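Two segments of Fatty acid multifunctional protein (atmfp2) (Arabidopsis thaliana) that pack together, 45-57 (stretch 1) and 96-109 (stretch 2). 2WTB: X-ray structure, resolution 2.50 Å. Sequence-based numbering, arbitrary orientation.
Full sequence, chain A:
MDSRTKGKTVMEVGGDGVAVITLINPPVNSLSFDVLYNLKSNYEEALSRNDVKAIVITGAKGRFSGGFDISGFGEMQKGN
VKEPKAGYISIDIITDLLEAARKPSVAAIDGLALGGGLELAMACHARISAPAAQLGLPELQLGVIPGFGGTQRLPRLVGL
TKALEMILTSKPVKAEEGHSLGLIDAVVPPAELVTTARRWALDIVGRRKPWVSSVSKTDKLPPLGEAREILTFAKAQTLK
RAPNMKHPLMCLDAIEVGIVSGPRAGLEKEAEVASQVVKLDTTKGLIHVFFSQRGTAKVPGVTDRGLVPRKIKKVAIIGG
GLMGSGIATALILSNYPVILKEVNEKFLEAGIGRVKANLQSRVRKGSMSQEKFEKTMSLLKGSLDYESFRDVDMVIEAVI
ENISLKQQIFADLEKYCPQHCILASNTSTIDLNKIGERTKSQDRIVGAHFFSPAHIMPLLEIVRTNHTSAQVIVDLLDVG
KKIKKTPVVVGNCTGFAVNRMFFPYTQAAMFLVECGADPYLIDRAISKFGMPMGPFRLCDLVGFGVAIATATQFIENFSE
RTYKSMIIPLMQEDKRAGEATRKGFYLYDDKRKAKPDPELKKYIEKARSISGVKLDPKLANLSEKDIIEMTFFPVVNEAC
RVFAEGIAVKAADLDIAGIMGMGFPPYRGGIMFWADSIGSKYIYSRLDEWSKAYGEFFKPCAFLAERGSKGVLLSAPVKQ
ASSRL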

# COMPACT_ATOMS: atom_id res chain seq x y z
N GLU A 45 -26.21 5.09 32.30
CA GLU A 45 -27.58 4.66 32.52
C GLU A 45 -27.63 3.23 33.05
O GLU A 45 -28.31 2.95 34.03
CB GLU A 45 -28.40 4.78 31.23
CG GLU A 45 -29.75 4.08 31.30
CD GLU A 45 -30.57 4.26 30.03
OE1 GLU A 45 -30.14 5.02 29.14
OE2 GLU A 45 -31.65 3.63 29.93
N ALA A 46 -26.91 2.34 32.38
CA ALA A 46 -26.92 0.92 32.74
C ALA A 46 -26.45 0.69 34.17
O ALA A 46 -26.94 -0.20 34.86
CB ALA A 46 -26.07 0.12 31.76
N LEU A 47 -25.50 1.51 34.62
CA LEU A 47 -24.94 1.34 35.95
C LEU A 47 -25.79 2.04 37.00
O LEU A 47 -25.47 2.02 38.19
CB LEU A 47 -23.49 1.86 35.99
CG LEU A 47 -22.55 1.20 34.98
CD1 LEU A 47 -21.23 1.97 34.87
CD2 LEU A 47 -22.30 -0.26 35.33
N SER A 48 -26.89 2.65 36.56
CA SER A 48 -27.81 3.32 37.47
C SER A 48 -29.16 2.61 37.51
O SER A 48 -29.92 2.75 38.47
CB SER A 48 -28.00 4.78 37.06
OG SER A 48 -26.76 5.47 37.08
N ARG A 49 -29.45 1.85 36.46
CA ARG A 49 -30.72 1.13 36.37
C ARG A 49 -30.69 -0.16 37.19
O ARG A 49 -29.80 -0.99 37.02
CB ARG A 49 -31.06 0.83 34.91
CG ARG A 49 -31.47 2.05 34.11
CD ARG A 49 -31.82 1.70 32.67
NE ARG A 49 -32.83 0.64 32.60
CZ ARG A 49 -33.46 0.30 31.48
NH1 ARG A 49 -33.20 0.94 30.35
NH2 ARG A 49 -34.36 -0.67 31.50
N ASN A 50 -31.67 -0.30 38.07
CA ASN A 50 -31.76 -1.48 38.93
C ASN A 50 -32.07 -2.75 38.13
O ASN A 50 -31.69 -3.85 38.54
CB ASN A 50 -32.81 -1.27 40.01
CG ASN A 50 -32.44 -0.17 40.97
OD1 ASN A 50 -31.27 0.02 41.29
ND2 ASN A 50 -33.44 0.57 41.44
N ASP A 51 -32.75 -2.58 37.01
CA ASP A 51 -33.14 -3.71 36.17
C ASP A 51 -31.98 -4.22 35.31
O ASP A 51 -32.10 -5.25 34.65
CB ASP A 51 -34.33 -3.34 35.29
CG ASP A 51 -34.12 -2.05 34.52
OD1 ASP A 51 -32.99 -1.51 34.56
OD2 ASP A 51 -35.08 -1.57 33.89
N VAL A 52 -30.87 -3.50 35.33
CA VAL A 52 -29.68 -3.91 34.58
C VAL A 52 -28.69 -4.64 35.49
O VAL A 52 -28.38 -4.18 36.58
CB VAL A 52 -28.99 -2.71 33.93
CG1 VAL A 52 -27.71 -3.14 33.23
CG2 VAL A 52 -29.93 -2.02 32.96
N LYS A 53 -28.21 -5.80 35.03
CA LYS A 53 -27.27 -6.61 35.81
C LYS A 53 -25.88 -6.58 35.20
O LYS A 53 -24.87 -6.56 35.91
CB LYS A 53 -27.76 -8.05 35.90
CG LYS A 53 -29.08 -8.23 36.64
CD LYS A 53 -29.42 -9.71 36.76
CE LYS A 53 -30.73 -9.92 37.51
NZ LYS A 53 -31.07 -11.36 37.59
N ALA A 54 -25.82 -6.59 33.87
CA ALA A 54 -24.55 -6.58 33.16
C ALA A 54 -24.72 -5.92 31.80
O ALA A 54 -25.81 -5.48 31.44
CB ALA A 54 -24.01 -8.00 33.00
N ILE A 55 -23.63 -5.85 31.03
CA ILE A 55 -23.66 -5.21 29.73
C ILE A 55 -23.00 -6.09 28.67
O ILE A 55 -22.04 -6.80 28.95
CB ILE A 55 -22.95 -3.84 29.75
CG1 ILE A 55 -23.73 -2.83 30.59
CG2 ILE A 55 -22.75 -3.31 28.34
CD1 ILE A 55 -23.38 -2.85 32.06
N VAL A 56 -23.54 -6.05 27.46
CA VAL A 56 -22.93 -6.72 26.33
C VAL A 56 -22.76 -5.71 25.21
O VAL A 56 -23.63 -4.87 25.00
CB VAL A 56 -23.77 -7.92 25.85
CG1 VAL A 56 -23.25 -8.46 24.53
CG2 VAL A 56 -23.77 -9.02 26.91
N ILE A 57 -21.64 -5.78 24.50
CA ILE A 57 -21.38 -4.86 23.40
C ILE A 57 -21.18 -5.62 22.10
O ILE A 57 -20.45 -6.61 22.05
CB ILE A 57 -20.14 -3.99 23.66
CG1 ILE A 57 -20.23 -3.29 25.02
CG2 ILE A 57 -19.96 -2.98 22.53
CD1 ILE A 57 -19.04 -2.37 25.32
N ASP A 96 -11.94 3.51 33.53
CA ASP A 96 -12.62 3.77 34.79
C ASP A 96 -14.12 3.48 34.72
O ASP A 96 -14.64 2.68 35.50
CB ASP A 96 -12.39 5.22 35.23
CG ASP A 96 -10.95 5.47 35.64
OD1 ASP A 96 -10.22 4.49 35.89
OD2 ASP A 96 -10.55 6.65 35.72
N LEU A 97 -14.81 4.12 33.78
CA LEU A 97 -16.25 3.97 33.65
C LEU A 97 -16.64 2.54 33.30
O LEU A 97 -17.49 1.94 33.96
CB LEU A 97 -16.80 4.94 32.60
CG LEU A 97 -18.30 4.87 32.32
CD1 LEU A 97 -19.10 5.14 33.59
CD2 LEU A 97 -18.69 5.84 31.23
N LEU A 98 -16.02 2.00 32.26
CA LEU A 98 -16.41 0.71 31.72
C LEU A 98 -15.75 -0.47 32.45
O LEU A 98 -16.44 -1.27 33.08
CB LEU A 98 -16.11 0.65 30.22
CG LEU A 98 -16.66 -0.54 29.42
CD1 LEU A 98 -16.80 -0.19 27.94
CD2 LEU A 98 -15.79 -1.78 29.59
N GLU A 99 -14.43 -0.56 32.35
CA GLU A 99 -13.72 -1.72 32.87
C GLU A 99 -13.79 -1.84 34.39
O GLU A 99 -13.84 -2.94 34.93
CB GLU A 99 -12.27 -1.71 32.40
CG GLU A 99 -11.51 -2.99 32.71
CD GLU A 99 -10.04 -2.89 32.34
OE1 GLU A 99 -9.39 -1.90 32.74
OE2 GLU A 99 -9.54 -3.80 31.64
N ALA A 100 -13.78 -0.69 35.07
CA ALA A 100 -13.78 -0.67 36.53
C ALA A 100 -15.19 -0.52 37.11
O ALA A 100 -15.35 -0.12 38.26
CB ALA A 100 -12.87 0.44 37.05
N ALA A 101 -16.20 -0.84 36.30
CA ALA A 101 -17.58 -0.76 36.75
C ALA A 101 -17.95 -1.94 37.65
O ALA A 101 -17.29 -2.98 37.61
CB ALA A 101 -18.52 -0.69 35.56
N ARG A 102 -18.99 -1.76 38.45
CA ARG A 102 -19.47 -2.85 39.30
C ARG A 102 -20.51 -3.70 38.58
O ARG A 102 -21.31 -4.39 39.21
CB ARG A 102 -20.02 -2.31 40.62
CG ARG A 102 -18.95 -2.19 41.71
CD ARG A 102 -19.48 -1.52 42.97
NE ARG A 102 -19.61 -0.07 42.81
CZ ARG A 102 -19.86 0.77 43.80
NH1 ARG A 102 -20.01 0.31 45.04
NH2 ARG A 102 -19.95 2.07 43.57
N LYS A 103 -20.48 -3.65 37.25
CA LYS A 103 -21.28 -4.54 36.42
C LYS A 103 -20.44 -4.99 35.24
O LYS A 103 -19.83 -4.17 34.55
CB LYS A 103 -22.55 -3.83 35.93
CG LYS A 103 -23.59 -3.62 37.01
CD LYS A 103 -24.80 -2.88 36.48
CE LYS A 103 -25.83 -2.68 37.59
NZ LYS A 103 -26.98 -1.86 37.13
N PRO A 104 -20.40 -6.31 35.00
CA PRO A 104 -19.51 -6.91 33.99
C PRO A 104 -19.95 -6.58 32.57
O PRO A 104 -21.14 -6.49 32.30
CB PRO A 104 -19.65 -8.42 34.24
CG PRO A 104 -20.48 -8.56 35.49
CD PRO A 104 -21.28 -7.32 35.60
N SER A 105 -18.97 -6.41 31.68
CA SER A 105 -19.24 -6.20 30.27
C SER A 105 -18.68 -7.37 29.48
O SER A 105 -17.62 -7.90 29.83
CB SER A 105 -18.61 -4.90 29.78
OG SER A 105 -19.20 -3.77 30.39
N VAL A 106 -19.38 -7.77 28.43
CA VAL A 106 -18.89 -8.81 27.54
C VAL A 106 -19.01 -8.33 26.10
O VAL A 106 -20.07 -7.86 25.68
CB VAL A 106 -19.68 -10.12 27.69
CG1 VAL A 106 -19.17 -11.16 26.70
CG2 VAL A 106 -19.55 -10.65 29.11
N ALA A 107 -17.92 -8.45 25.35
CA ALA A 107 -17.92 -8.05 23.95
C ALA A 107 -18.33 -9.22 23.05
O ALA A 107 -17.84 -10.34 23.20
CB ALA A 107 -16.56 -7.52 23.55
N ALA A 108 -19.26 -8.95 22.14
CA ALA A 108 -19.69 -9.93 21.15
C ALA A 108 -19.13 -9.55 19.79
O ALA A 108 -19.64 -8.64 19.14
CB ALA A 108 -21.20 -10.01 21.11
N ILE A 109 -18.08 -10.24 19.37
CA ILE A 109 -17.35 -9.86 18.17
C ILE A 109 -17.71 -10.68 16.93
O ILE A 109 -17.73 -11.91 16.96
CB ILE A 109 -15.82 -9.94 18.39
CG1 ILE A 109 -15.39 -8.98 19.50
CG2 ILE A 109 -15.08 -9.63 17.09
CD1 ILE A 109 -13.91 -9.08 19.85

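Two parallel strands and the amine of one lysine hold these segments together, and together they bury 700 Å² of surface summed over both sides. The strand that includes Ile55, Val56 and Ile57 runs alongside the strand from Ser105 to Ile109, with 20° between their N-to-C directions and 4.5 Å at closest approach of the axes. Ile55 pairs with Ser105, Val56 with Val106 and Ile57 with Ala107, at CA-CA distances of 4.6, 4.7 and 4.7 Å.

Four backbone hydrogen bonds form the ladder, with the alternation expected of parallel strands. Ile55 N donates to Pro104 O (2.9 Å) and Ile55 O accepts from Val106 N (2.9 Å); two residues on, Ile57 N donates to Val106 O (2.9 Å) and Ile57 O accepts from Ala108 N (2.6 Å). The last is the shortest and the straightest, with 175° at the hydrogen. Ile55 and Ile57 thus direct both their amides and their carbonyls at the neighbouring strand, and Val106 answers with both of its own groups. Pro104 has no amide hydrogen to give, but its carbonyl serves as the first acceptor of the ladder. CA-H...O contacts supplement the bonds: Ser105 CA lies 3.2 Å from Ile55 O, Val56 CA 3.1 Å from Val106 O, and Ala107 CA 3.5 Å from Ile57 O, so these three carbonyls each meet a CA-H as well as an amide.

Ahead of the ladder, Lys103 points its CA-CB bond toward the other segment and extends its chain fully, with chi2 to chi4 all t after an m chi1. Its NZ donates to Ala46 O and to Val52 O, both at 2.8 Å, so the ammonium is met by main-chain carbonyls. A third carbonyl is near, with Arg49 O 3.0 Å from NZ; the geometry leaves that pair open. Arg49 O accepts from Val52 N (3.2 Å) within a type I turn from Arg49 to Val52, the turn whose first and last carbonyls, Arg49 O and Val52 O, lie near NZ. Lys103 has the largest area covered by the opposing segment of any residue here, 124 Å².

Arg49 sets its CA-CB bond sideways to the other segment, and each of its three guanidinium nitrogens donates within its own segment. Its NE and NH2 reach Asp51 OD1 (2.9 Å) and OD2 (2.7 Å), a two-pronged arrangement, while its NH1 reaches Glu45 OE2 (3.1 Å); both acids form salt bridges with it.

Apolar contacts fill in around the polar ones. Leu47 CD1 lies 4.0 Å from Leu97 CD1, and Leu47 CD2 lies 3.8 Å from Ala101 CB and 3.6 Å from Lys103 CB, packing against the start of the lysine chain. Ala54 CB rests 3.8 Å from Pro104 CD. On the sheet face carrying Val56 and Val106, Val56 CG2 approaches Val106 CB at 4.3 Å; on the face carrying Ile55, Ser105, Ile57 and Ala107, Ile57 CD1 reaches Leu98 CD1 of the preceding helix at 4.1 Å.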